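PDB 3GFF: IroE-like serine hydrolase from Shewanella oneidensis, which probably hydrolyses ester bonds, as a putative serine esterase of the alpha/beta-hydrolase clan. Local coordinates for residues Leu40-Pro44 with Pro297-Tyr301; Thr91-Thr95 with Phe174-Tyr179; Val142-Phe146 with His247-Ser251; Asp191-Leu197 with Pro232-Gly236; Ala200-Asn204 with Tyr215-Leu219. All blocks are in the same frame, centred on the assembly; numbering follows the deposited sequence.

How the contacts relate
Contact 3 holds the serine and histidine of a probable catalytic triad, and the others can be placed by their distance from it. Contact 5 is nearest, with centres 11 Å apart: N204 OD1 lies 3.2 Å from H247 N, a probable hydrogen bond, and H216 NE2 is 3.3 Å from H247 ND1. Contact 2, its centre 18 Å from that of contact 3, touches it through F174 CD1 and F146 CE2 at 3.9 Å, and contact 5 through S176 OG and Y215 OH at 2.7 Å. Contact 4 shares strand 195-201 with contact 5, but its centre is 22 Å from that of contact 3, without touch. Contact 1 lies about 29 Å from contact 3, centre to centre, on the opposite side of the chain's centre.

Contact 1: residues Leu40-Pro44 with Pro297-Tyr301; sequences LEAYP and PSQQY
E41 loses more area in this contact than any other residue (78 Å²), and its carboxylate meets the N-terminus of helix 299-311. The 40-44 segment is extended from E41 onward and enters strand 43-48 at Y43; 297-301 turns from loop into helix at Q299. The closest CA pair is E41 with Q299, 6.4 Å apart. E41 is t at both chi1 and chi2, which carries OE1 to 3.0 Å from Q300 N (angle 145°) and OE2 to 2.8 Å from S298 OG, both hydrogen bonds. S298 is the N-cap: its OG accepts from Y301 N at 3.2 Å while donating to E41. Q300, m at chi1 and t at chi2, sends NE2 to Y43 OH (2.7 Å), in the plane of the tyrosine ring; NE2 also bonds the backbone of E34. The serine just before the helix thus caps it, while a carboxylate far away in sequence accepts from both that serine and the first-turn Q300 N, its negative charge suiting the positive end of the helix dipole.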
# COMPACT_ATOMS: atom_id res chain seq x y z
N LEU A 40 13.89 -25.41 6.49
CA LEU A 40 13.12 -26.33 5.69
C LEU A 40 11.65 -25.94 5.67
O LEU A 40 10.79 -26.72 5.22
CB LEU A 40 13.30 -27.75 6.23
CG LEU A 40 14.66 -28.31 5.83
CD1 LEU A 40 14.85 -29.70 6.36
CD2 LEU A 40 14.79 -28.27 4.30
N GLU A 41 11.34 -24.72 6.10
CA GLU A 41 9.94 -24.29 6.14
C GLU A 41 9.31 -24.22 4.74
O GLU A 41 9.96 -23.82 3.78
CB GLU A 41 9.83 -22.95 6.91
CG GLU A 41 8.45 -22.38 6.98
CD GLU A 41 8.33 -21.15 7.87
OE1 GLU A 41 9.30 -20.72 8.50
OE2 GLU A 41 7.23 -20.58 7.92
N ALA A 42 8.03 -24.62 4.65
CA ALA A 42 7.27 -24.61 3.41
C ALA A 42 6.31 -23.45 3.57
O ALA A 42 5.76 -23.28 4.64
CB ALA A 42 6.52 -25.94 3.22
N TYR A 43 6.10 -22.69 2.50
CA TYR A 43 5.26 -21.48 2.49
C TYR A 43 4.04 -21.57 1.57
O TYR A 43 4.00 -22.37 0.64
CB TYR A 43 6.13 -20.32 2.01
CG TYR A 43 7.33 -20.09 2.91
CD1 TYR A 43 7.21 -19.31 4.06
CD2 TYR A 43 8.54 -20.71 2.66
CE1 TYR A 43 8.30 -19.13 4.92
CE2 TYR A 43 9.64 -20.54 3.49
CZ TYR A 43 9.51 -19.76 4.62
OH TYR A 43 10.58 -19.59 5.47
N PRO A 44 3.01 -20.74 1.83
CA PRO A 44 1.93 -20.65 0.87
C PRO A 44 2.40 -19.94 -0.38
O PRO A 44 3.45 -19.29 -0.37
CB PRO A 44 0.88 -19.77 1.57
CG PRO A 44 1.50 -19.32 2.85
CD PRO A 44 2.83 -19.86 3.01
N PRO A 297 1.28 -23.29 12.40
CA PRO A 297 2.02 -22.07 12.56
C PRO A 297 3.39 -22.06 11.86
O PRO A 297 4.11 -23.05 11.89
CB PRO A 297 2.20 -21.97 14.06
CG PRO A 297 1.15 -22.83 14.64
CD PRO A 297 0.88 -23.89 13.69
N SER A 298 3.68 -20.94 11.22
CA SER A 298 4.96 -20.71 10.58
C SER A 298 6.10 -20.94 11.54
O SER A 298 6.13 -20.35 12.62
CB SER A 298 5.06 -19.26 10.08
OG SER A 298 6.44 -18.86 9.98
N GLN A 299 7.06 -21.77 11.12
CA GLN A 299 8.28 -22.04 11.91
C GLN A 299 9.07 -20.75 12.27
O GLN A 299 9.55 -20.62 13.40
CB GLN A 299 9.20 -22.97 11.11
CG GLN A 299 10.11 -23.84 11.96
CD GLN A 299 9.45 -25.16 12.38
OE1 GLN A 299 8.52 -25.65 11.71
NE2 GLN A 299 9.94 -25.75 13.48
N GLN A 300 9.23 -19.82 11.32
CA GLN A 300 9.93 -18.53 11.59
C GLN A 300 9.23 -17.72 12.66
O GLN A 300 9.87 -17.13 13.53
CB GLN A 300 9.91 -17.59 10.37
CG GLN A 300 10.83 -17.90 9.26
CD GLN A 300 10.73 -16.87 8.17
OE1 GLN A 300 10.75 -15.67 8.43
NE2 GLN A 300 10.64 -17.35 6.91
N TYR A 301 7.91 -17.62 12.51
CA TYR A 301 7.02 -16.88 13.40
C TYR A 301 7.14 -17.40 14.82
O TYR A 301 7.31 -16.62 15.74
CB TYR A 301 5.58 -16.97 12.86
CG TYR A 301 4.54 -16.17 13.64
CD1 TYR A 301 4.72 -14.81 13.89
CD2 TYR A 301 3.35 -16.77 14.07
CE1 TYR A 301 3.77 -14.07 14.58
CE2 TYR A 301 2.38 -16.04 14.76
CZ TYR A 301 2.60 -14.69 15.01
OH TYR A 301 1.66 -13.96 15.69

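Contact 2: residues Thr91-Thr95 with Phe174-Tyr179; sequences TPTHT and FDSPHY
The 91-95 segment is an irregular, mostly extended loop, bent at P92 (psi -26°). Opposite it, F174 is extended, D175 takes left-handed helical angles (50/39), and a cis peptide before P177 leads into helix 178-189; Y179 N bonds D175 O at 2.9 Å. The CA register pairs T91 with F174 (7.9 Å), T93 with Y179 (6.8 Å) and T95 with D175 (6.2 Å). The polar link is a very short hydrogen bond from T93 OG1 (chi1 p) to D175 OD2, 2.5 Å, and a water bridges D175 OD1 and T95 OG1 at 2.8 Å each. Two CH-pi contacts accompany it: T91 CG2 lies 3.7 Å from the F174 ring centroid, and P92 CG 3.4 Å from that of Y179, only 10° off the normal. Both aromatic residues have chi1 t. Beyond the pair, F174 and Y179 rest on L149 of helix 146-156, Y179 OH bonds E153 of that helix, and T91 OG1 bonds M87 in helix 86-89, so the contact as a whole links the loop to helices 86-89, 146-156 and 178-189.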
# COMPACT_ATOMS: atom_id res chain seq x y z
N THR A 91 -10.65 -14.19 -20.13
CA THR A 91 -12.09 -14.24 -20.41
C THR A 91 -12.61 -15.67 -20.43
O THR A 91 -12.06 -16.53 -21.09
CB THR A 91 -12.45 -13.47 -21.71
OG1 THR A 91 -11.70 -13.97 -22.83
CG2 THR A 91 -12.14 -11.96 -21.53
N PRO A 92 -13.63 -15.95 -19.61
CA PRO A 92 -14.18 -17.30 -19.51
C PRO A 92 -15.12 -17.69 -20.64
O PRO A 92 -15.26 -18.89 -20.94
CB PRO A 92 -14.91 -17.27 -18.17
CG PRO A 92 -15.31 -15.81 -17.98
CD PRO A 92 -14.30 -15.00 -18.70
N THR A 93 -15.75 -16.69 -21.26
CA THR A 93 -16.64 -16.90 -22.37
C THR A 93 -16.22 -16.01 -23.55
O THR A 93 -15.54 -15.00 -23.38
CB THR A 93 -18.13 -16.64 -21.97
OG1 THR A 93 -18.28 -15.31 -21.42
CG2 THR A 93 -18.57 -17.65 -20.92
N HIS A 94 -16.65 -16.43 -24.73
CA HIS A 94 -16.38 -15.75 -25.97
C HIS A 94 -17.54 -14.84 -26.38
O HIS A 94 -18.69 -15.24 -26.39
CB HIS A 94 -16.17 -16.79 -27.08
CG HIS A 94 -15.99 -16.18 -28.44
ND1 HIS A 94 -14.87 -15.48 -28.80
CD2 HIS A 94 -16.82 -16.16 -29.53
CE1 HIS A 94 -15.00 -15.04 -30.05
NE2 HIS A 94 -16.19 -15.42 -30.50
N THR A 95 -17.20 -13.61 -26.73
CA THR A 95 -18.13 -12.63 -27.31
C THR A 95 -17.27 -11.60 -28.04
O THR A 95 -16.12 -11.36 -27.67
CB THR A 95 -19.04 -11.90 -26.28
OG1 THR A 95 -19.97 -11.04 -26.96
CG2 THR A 95 -18.21 -11.06 -25.32
N PHE A 174 -18.20 -8.14 -18.44
CA PHE A 174 -17.79 -8.85 -19.62
C PHE A 174 -18.80 -9.94 -19.95
O PHE A 174 -19.15 -10.76 -19.11
CB PHE A 174 -16.38 -9.41 -19.52
CG PHE A 174 -15.97 -10.15 -20.75
CD1 PHE A 174 -15.54 -9.48 -21.85
CD2 PHE A 174 -16.14 -11.51 -20.82
CE1 PHE A 174 -15.22 -10.15 -23.01
CE2 PHE A 174 -15.81 -12.19 -21.97
CZ PHE A 174 -15.33 -11.51 -23.05
N ASP A 175 -19.28 -9.90 -21.19
CA ASP A 175 -20.25 -10.86 -21.71
C ASP A 175 -21.43 -11.00 -20.77
O ASP A 175 -21.94 -12.11 -20.57
CB ASP A 175 -19.57 -12.21 -22.00
CG ASP A 175 -20.50 -13.20 -22.70
OD1 ASP A 175 -21.49 -12.77 -23.33
OD2 ASP A 175 -20.25 -14.42 -22.66
N SER A 176 -21.86 -9.88 -20.19
CA SER A 176 -23.07 -9.79 -19.36
C SER A 176 -24.30 -9.58 -20.26
O SER A 176 -24.24 -8.81 -21.24
CB SER A 176 -23.00 -8.65 -18.36
OG SER A 176 -22.72 -7.41 -18.99
N PRO A 177 -25.44 -10.19 -19.87
CA PRO A 177 -25.68 -10.96 -18.63
C PRO A 177 -25.27 -12.44 -18.61
O PRO A 177 -25.33 -13.06 -17.56
CB PRO A 177 -27.22 -10.87 -18.49
CG PRO A 177 -27.71 -10.85 -19.88
CD PRO A 177 -26.66 -10.12 -20.70
N HIS A 178 -24.89 -12.98 -19.76
CA HIS A 178 -24.54 -14.38 -19.92
C HIS A 178 -23.53 -14.95 -18.93
O HIS A 178 -23.84 -15.96 -18.27
CB HIS A 178 -24.06 -14.66 -21.35
CG HIS A 178 -23.66 -16.08 -21.60
ND1 HIS A 178 -24.57 -17.09 -21.83
CD2 HIS A 178 -22.43 -16.65 -21.69
CE1 HIS A 178 -23.92 -18.23 -22.02
NE2 HIS A 178 -22.62 -17.99 -21.94
N TYR A 179 -22.32 -14.39 -18.84
CA TYR A 179 -21.35 -14.98 -17.93
C TYR A 179 -21.80 -14.88 -16.48
O TYR A 179 -21.73 -15.84 -15.72
CB TYR A 179 -19.90 -14.47 -18.12
CG TYR A 179 -18.97 -15.13 -17.13
CD1 TYR A 179 -18.77 -16.50 -17.16
CD2 TYR A 179 -18.35 -14.38 -16.11
CE1 TYR A 179 -18.00 -17.11 -16.25
CE2 TYR A 179 -17.54 -15.01 -15.18
CZ TYR A 179 -17.38 -16.37 -15.26
OH TYR A 179 -16.59 -17.02 -14.36
O HOH W 1 -21.73 -10.46 -24.89

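Contact 3: residues Val142-Phe146 with His247-Ser251; sequences VGHSF and HQSVS
What is probably the nucleophile elbow of an alpha/beta-hydrolase fold meets the segment carrying the probable catalytic histidine. Strand 138-144 ends at H144, and S145 follows in a strained conformation (phi 60°, psi -130°), consistent with the GxSxG turn that presents a nucleophile. S145 has chi1 t, and its OG lies 2.8 Å from H247 NE2, a hydrogen bond in which either atom could be the donor. H247 is also t at chi1, with chi2 65°, and this turns its ring tip toward the elbow although its CA-to-CB bond points sideways. Its ND1 bonds D169 OD2, completing a Ser-His-Asp charge relay in geometry, and a bound imidazole lies about 3 Å from its side chain. H144, the most covered residue here (100 Å²), uses chi1 169° and chi2 -104° to donate from NE2 to H247 O at 2.7 Å (angle 162°), so the H247 backbone is tied to the strand end. The H144 and H247 rings are near parallel (24°) but slid apart, centroids 5.3 Å. In the CA register H144 faces S251 at 6.2 Å. S251 has chi1 p, and its OG bonds Q54. S251 CB makes a CH-pi contact over one face of the H144 ring, 3.8 Å from the centroid.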
# COMPACT_ATOMS: atom_id res chain seq x y z
N VAL A 142 -4.86 -14.02 -6.88
CA VAL A 142 -5.22 -12.59 -6.82
C VAL A 142 -5.44 -12.07 -8.27
O VAL A 142 -4.52 -12.04 -9.09
CB VAL A 142 -4.14 -11.72 -6.08
CG1 VAL A 142 -4.55 -10.24 -6.03
CG2 VAL A 142 -3.85 -12.27 -4.68
N GLY A 143 -6.69 -11.72 -8.59
CA GLY A 143 -7.07 -11.24 -9.90
C GLY A 143 -7.75 -9.89 -9.77
O GLY A 143 -8.60 -9.70 -8.91
N HIS A 144 -7.33 -8.94 -10.61
CA HIS A 144 -7.87 -7.60 -10.65
C HIS A 144 -8.41 -7.34 -12.05
O HIS A 144 -7.78 -7.75 -13.05
CB HIS A 144 -6.75 -6.61 -10.34
CG HIS A 144 -7.10 -5.18 -10.60
ND1 HIS A 144 -6.64 -4.50 -11.70
CD2 HIS A 144 -7.90 -4.32 -9.93
CE1 HIS A 144 -7.11 -3.27 -11.68
NE2 HIS A 144 -7.90 -3.14 -10.62
N SER A 145 -9.54 -6.64 -12.13
CA SER A 145 -10.17 -6.28 -13.40
C SER A 145 -10.50 -7.55 -14.13
O SER A 145 -11.13 -8.44 -13.55
CB SER A 145 -9.26 -5.35 -14.21
OG SER A 145 -9.92 -4.76 -15.34
N PHE A 146 -10.11 -7.67 -15.40
CA PHE A 146 -10.31 -8.93 -16.12
C PHE A 146 -9.69 -10.14 -15.40
O PHE A 146 -10.23 -11.23 -15.48
CB PHE A 146 -9.76 -8.85 -17.53
CG PHE A 146 -10.63 -8.10 -18.44
CD1 PHE A 146 -10.53 -6.73 -18.55
CD2 PHE A 146 -11.55 -8.76 -19.22
CE1 PHE A 146 -11.36 -6.07 -19.40
CE2 PHE A 146 -12.37 -8.08 -20.06
CZ PHE A 146 -12.29 -6.77 -20.16
N HIS A 247 -11.37 2.04 -10.47
CA HIS A 247 -11.21 0.68 -10.92
C HIS A 247 -9.73 0.26 -10.93
O HIS A 247 -9.35 -0.84 -10.49
CB HIS A 247 -11.82 0.57 -12.32
CG HIS A 247 -11.55 -0.73 -12.98
ND1 HIS A 247 -12.04 -1.91 -12.48
CD2 HIS A 247 -10.86 -1.03 -14.10
CE1 HIS A 247 -11.65 -2.90 -13.27
NE2 HIS A 247 -10.95 -2.39 -14.27
N GLN A 248 -8.90 1.16 -11.40
CA GLN A 248 -7.47 0.88 -11.38
C GLN A 248 -6.82 1.04 -9.97
O GLN A 248 -6.09 0.14 -9.56
CB GLN A 248 -6.76 1.67 -12.50
CG GLN A 248 -7.04 1.06 -13.92
CD GLN A 248 -6.46 -0.36 -14.10
OE1 GLN A 248 -5.42 -0.70 -13.55
NE2 GLN A 248 -7.14 -1.17 -14.89
N SER A 249 -7.13 2.10 -9.23
CA SER A 249 -6.48 2.32 -7.89
C SER A 249 -6.84 1.30 -6.80
O SER A 249 -6.15 1.21 -5.79
CB SER A 249 -6.78 3.71 -7.32
OG SER A 249 -8.05 3.75 -6.67
N VAL A 250 -7.92 0.57 -6.98
CA VAL A 250 -8.35 -0.33 -5.91
C VAL A 250 -7.52 -1.62 -5.83
O VAL A 250 -7.62 -2.34 -4.83
CB VAL A 250 -9.86 -0.65 -5.98
CG1 VAL A 250 -10.12 -1.79 -7.01
CG2 VAL A 250 -10.39 -1.03 -4.59
N SER A 251 -6.67 -1.89 -6.83
CA SER A 251 -5.85 -3.10 -6.83
C SER A 251 -5.00 -3.17 -5.58
O SER A 251 -4.91 -4.23 -4.92
CB SER A 251 -4.97 -3.21 -8.10
OG SER A 251 -4.01 -2.14 -8.22

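Contact 4: residues Asp191-Leu197 with Pro232-Gly236; sequences DFKQKQL and PKGLG
G234 occupies a place that a side chain could hardly share: an ideal CB would fall 1.9 Å from F192 O, and its phi of 79° favours glycine in any case. It is the third residue of a type II beta turn, P232 to L235, leading into strand 235-241. That strand lies parallel to 195-201 at the edge of the chain's main sheet, and the two are joined through helix 215-230 as a beta-alpha-beta crossover. The bridges are K195 with L235 (CA-CA 4.8 Å) and Q196 with G236 (4.6 Å). Between the strands run hydrogen bonds K195 N to G234 O (2.8 Å), G236 N to K195 O (2.9 Å) and L197 N to G236 O (2.9 Å). Ahead of the strands, F192 N donates to K233 O at 2.9 Å, and a water accepts from D191 N (3.0 Å) and K233 N (2.9 Å). K193 centres an inverse gamma turn, and Q194, with positive phi (52°), brings the chain back into register. The F192 ring (chi1 m) packs on P232 and L235, CE2 to P232 CB and CD2 to L235 CB both at 3.7 Å, and R186 adds a cation-pi contact. L155 of helix 146-156 touches F192, K195 and L235. L235 (chi1 t, chi2 p) finally places CD1 4.0 Å from L197 CB.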
# COMPACT_ATOMS: atom_id res chain seq x y z
N ASP A 191 -22.40 -25.49 -2.00
CA ASP A 191 -21.59 -26.60 -1.47
C ASP A 191 -20.16 -26.52 -1.93
O ASP A 191 -19.61 -27.47 -2.46
CB ASP A 191 -22.22 -27.97 -1.80
CG ASP A 191 -23.53 -28.17 -1.12
OD1 ASP A 191 -23.74 -27.53 -0.07
OD2 ASP A 191 -24.37 -28.98 -1.61
N PHE A 192 -19.53 -25.38 -1.69
CA PHE A 192 -18.11 -25.24 -2.05
C PHE A 192 -17.24 -26.09 -1.13
O PHE A 192 -17.60 -26.35 0.01
CB PHE A 192 -17.69 -23.78 -1.99
CG PHE A 192 -18.32 -22.95 -3.03
CD1 PHE A 192 -17.76 -22.88 -4.29
CD2 PHE A 192 -19.49 -22.27 -2.78
CE1 PHE A 192 -18.33 -22.10 -5.28
CE2 PHE A 192 -20.09 -21.50 -3.76
CZ PHE A 192 -19.50 -21.41 -5.02
N LYS A 193 -16.09 -26.52 -1.64
CA LYS A 193 -15.23 -27.39 -0.85
C LYS A 193 -14.20 -26.58 -0.05
O LYS A 193 -13.00 -26.58 -0.34
CB LYS A 193 -14.62 -28.48 -1.75
CG LYS A 193 -15.69 -29.50 -2.24
CD LYS A 193 -15.03 -30.74 -2.72
CE LYS A 193 -15.99 -31.86 -3.09
NZ LYS A 193 -16.74 -31.59 -4.29
N GLN A 194 -14.72 -25.92 0.99
CA GLN A 194 -13.95 -25.07 1.92
C GLN A 194 -13.13 -24.04 1.16
O GLN A 194 -11.88 -24.05 1.15
CB GLN A 194 -13.07 -25.90 2.85
CG GLN A 194 -13.81 -26.86 3.75
CD GLN A 194 -14.99 -26.23 4.48
OE1 GLN A 194 -16.15 -26.57 4.20
NE2 GLN A 194 -14.72 -25.32 5.40
N LYS A 195 -13.86 -23.17 0.48
CA LYS A 195 -13.28 -22.13 -0.31
C LYS A 195 -13.44 -20.79 0.39
O LYS A 195 -14.19 -20.67 1.36
CB LYS A 195 -13.93 -22.11 -1.69
CG LYS A 195 -13.84 -23.46 -2.43
CD LYS A 195 -12.42 -23.77 -2.84
CE LYS A 195 -12.30 -25.07 -3.57
NZ LYS A 195 -10.94 -25.27 -4.10
N GLN A 196 -12.65 -19.83 -0.09
CA GLN A 196 -12.65 -18.44 0.38
C GLN A 196 -12.60 -17.48 -0.80
O GLN A 196 -11.87 -17.69 -1.75
CB GLN A 196 -11.50 -18.17 1.35
CG GLN A 196 -11.78 -18.75 2.78
CD GLN A 196 -10.59 -18.62 3.73
OE1 GLN A 196 -9.73 -19.48 3.77
NE2 GLN A 196 -10.58 -17.58 4.54
N LEU A 197 -13.41 -16.43 -0.72
CA LEU A 197 -13.51 -15.39 -1.73
C LEU A 197 -13.58 -14.04 -1.02
O LEU A 197 -14.34 -13.86 -0.06
CB LEU A 197 -14.77 -15.56 -2.60
CG LEU A 197 -15.03 -14.38 -3.57
CD1 LEU A 197 -13.98 -14.28 -4.69
CD2 LEU A 197 -16.42 -14.49 -4.15
N PRO A 232 -23.80 -19.41 0.41
CA PRO A 232 -23.56 -20.80 0.04
C PRO A 232 -22.73 -21.52 1.08
O PRO A 232 -21.83 -20.93 1.67
CB PRO A 232 -22.79 -20.69 -1.29
CG PRO A 232 -22.33 -19.31 -1.38
CD PRO A 232 -23.32 -18.48 -0.64
N LYS A 233 -23.04 -22.79 1.31
CA LYS A 233 -22.27 -23.63 2.24
C LYS A 233 -20.85 -23.85 1.70
O LYS A 233 -20.64 -23.89 0.49
CB LYS A 233 -22.98 -24.99 2.48
CG LYS A 233 -24.39 -24.93 3.16
CD LYS A 233 -24.34 -24.13 4.46
CE LYS A 233 -25.43 -24.47 5.46
NZ LYS A 233 -25.07 -25.62 6.44
N GLY A 234 -19.88 -23.87 2.61
CA GLY A 234 -18.50 -24.10 2.27
C GLY A 234 -17.66 -22.98 1.71
O GLY A 234 -16.53 -23.23 1.30
N LEU A 235 -18.22 -21.76 1.65
CA LEU A 235 -17.52 -20.59 1.17
C LEU A 235 -17.49 -19.47 2.21
O LEU A 235 -18.55 -18.96 2.63
CB LEU A 235 -18.21 -20.03 -0.08
CG LEU A 235 -17.58 -18.80 -0.75
CD1 LEU A 235 -16.31 -19.11 -1.52
CD2 LEU A 235 -18.63 -18.15 -1.70
N GLY A 236 -16.27 -19.08 2.60
CA GLY A 236 -16.04 -17.92 3.48
C GLY A 236 -15.96 -16.75 2.51
O GLY A 236 -15.12 -16.73 1.61
O HOH W 2 -24.71 -24.19 -0.56

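Contact 5: residues Ala200-Asn204 with Tyr215-Leu219; sequences AIANN and YHKDL
One direct hydrogen bond joins the end of strand 195-201 and the loop after it to the first turn of helix 215-230. K217, which has the largest covered area of the contact (81 Å²), runs t at chi1 and chi2, then p at chi3, to bring NZ 3.1 Å from N203 OD1. That ammonium also bonds Y241 OH, while N203 ND2 bonds P243 O. The nearest CA pair is N203 with K217, 6.3 Å apart. Helical angles hold throughout 215-219, with L219 N to Y215 O at 3.1 Å. A second polar link passes through water, which lies 2.7 Å from N204 O and accepts a weak bond from K217 N at 3.3 Å. Van der Waals contacts are loose: A202 O to K217 CD is 3.7 Å, I201 CG2 to K217 CG 4.5 Å, and N204 CB meets the edge of the H216 ring at CD2, also 4.5 Å. H216 (chi1 t) has its main polar partner outside the pair, NE2 bonding D169 OD2, the acid of the probable triad; a bound imidazole lies about 4 Å from the H216 side chain. One lysine-asparagine bond and a half-weak water link thus supply the polar contact beside sparse packing, and the helix start puts a histidine beside the probable catalytic acid.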
# COMPACT_ATOMS: atom_id res chain seq x y z
N ALA A 200 -13.19 -6.91 -3.70
CA ALA A 200 -12.97 -5.47 -3.50
C ALA A 200 -13.87 -4.85 -4.54
O ALA A 200 -13.90 -5.34 -5.68
CB ALA A 200 -11.50 -5.04 -3.75
N ILE A 201 -14.60 -3.81 -4.17
CA ILE A 201 -15.52 -3.16 -5.08
C ILE A 201 -15.25 -1.66 -5.04
O ILE A 201 -15.47 -1.02 -4.01
CB ILE A 201 -17.02 -3.44 -4.71
CG1 ILE A 201 -17.28 -4.94 -4.60
CG2 ILE A 201 -17.97 -2.79 -5.76
CD1 ILE A 201 -18.68 -5.35 -4.05
N ALA A 202 -14.77 -1.11 -6.17
CA ALA A 202 -14.44 0.30 -6.27
C ALA A 202 -15.64 1.14 -6.75
O ALA A 202 -16.73 0.62 -6.92
CB ALA A 202 -13.21 0.51 -7.18
N ASN A 203 -15.42 2.44 -6.98
CA ASN A 203 -16.45 3.39 -7.41
C ASN A 203 -16.03 4.11 -8.72
O ASN A 203 -15.94 5.34 -8.77
CB ASN A 203 -16.67 4.39 -6.27
CG ASN A 203 -17.89 5.31 -6.49
OD1 ASN A 203 -18.80 4.97 -7.24
ND2 ASN A 203 -17.89 6.47 -5.87
N ASN A 204 -15.76 3.34 -9.79
CA ASN A 204 -15.29 3.92 -11.06
C ASN A 204 -16.45 4.65 -11.76
O ASN A 204 -17.55 4.07 -11.86
CB ASN A 204 -14.75 2.84 -11.99
CG ASN A 204 -13.81 3.37 -13.06
OD1 ASN A 204 -12.75 3.91 -12.74
ND2 ASN A 204 -14.15 3.16 -14.32
N TYR A 215 -22.61 0.96 -14.26
CA TYR A 215 -22.99 -0.41 -14.62
C TYR A 215 -22.03 -1.48 -14.09
O TYR A 215 -22.46 -2.51 -13.60
CB TYR A 215 -23.10 -0.51 -16.15
CG TYR A 215 -23.46 -1.87 -16.69
CD1 TYR A 215 -24.79 -2.25 -16.83
CD2 TYR A 215 -22.48 -2.77 -17.10
CE1 TYR A 215 -25.13 -3.48 -17.33
CE2 TYR A 215 -22.83 -4.02 -17.62
CZ TYR A 215 -24.16 -4.36 -17.73
OH TYR A 215 -24.56 -5.56 -18.25
N HIS A 216 -20.73 -1.24 -14.24
CA HIS A 216 -19.68 -2.14 -13.74
C HIS A 216 -19.75 -2.27 -12.19
O HIS A 216 -19.69 -3.38 -11.64
CB HIS A 216 -18.31 -1.64 -14.25
CG HIS A 216 -17.13 -2.05 -13.42
ND1 HIS A 216 -16.70 -3.36 -13.32
CD2 HIS A 216 -16.25 -1.31 -12.71
CE1 HIS A 216 -15.62 -3.40 -12.57
NE2 HIS A 216 -15.35 -2.18 -12.15
N LYS A 217 -19.86 -1.13 -11.51
CA LYS A 217 -19.96 -1.13 -10.04
C LYS A 217 -21.23 -1.85 -9.58
O LYS A 217 -21.18 -2.67 -8.66
CB LYS A 217 -19.96 0.29 -9.50
CG LYS A 217 -20.25 0.36 -8.00
CD LYS A 217 -20.20 1.74 -7.44
CE LYS A 217 -21.39 2.55 -7.76
NZ LYS A 217 -21.50 3.59 -6.69
N ASP A 218 -22.36 -1.57 -10.23
CA ASP A 218 -23.63 -2.17 -9.83
C ASP A 218 -23.63 -3.69 -9.98
O ASP A 218 -24.15 -4.39 -9.10
CB ASP A 218 -24.81 -1.52 -10.57
CG ASP A 218 -24.88 -0.04 -10.34
OD1 ASP A 218 -24.37 0.39 -9.29
OD2 ASP A 218 -25.43 0.70 -11.19
N LEU A 219 -23.03 -4.21 -11.05
CA LEU A 219 -22.85 -5.67 -11.24
C LEU A 219 -22.11 -6.28 -10.07
O LEU A 219 -22.49 -7.36 -9.62
CB LEU A 219 -22.12 -6.00 -12.55
CG LEU A 219 -22.99 -6.37 -13.77
CD1 LEU A 219 -24.32 -5.69 -13.79
CD2 LEU A 219 -22.28 -6.17 -15.06
O HOH W 3 -18.56 1.67 -12.70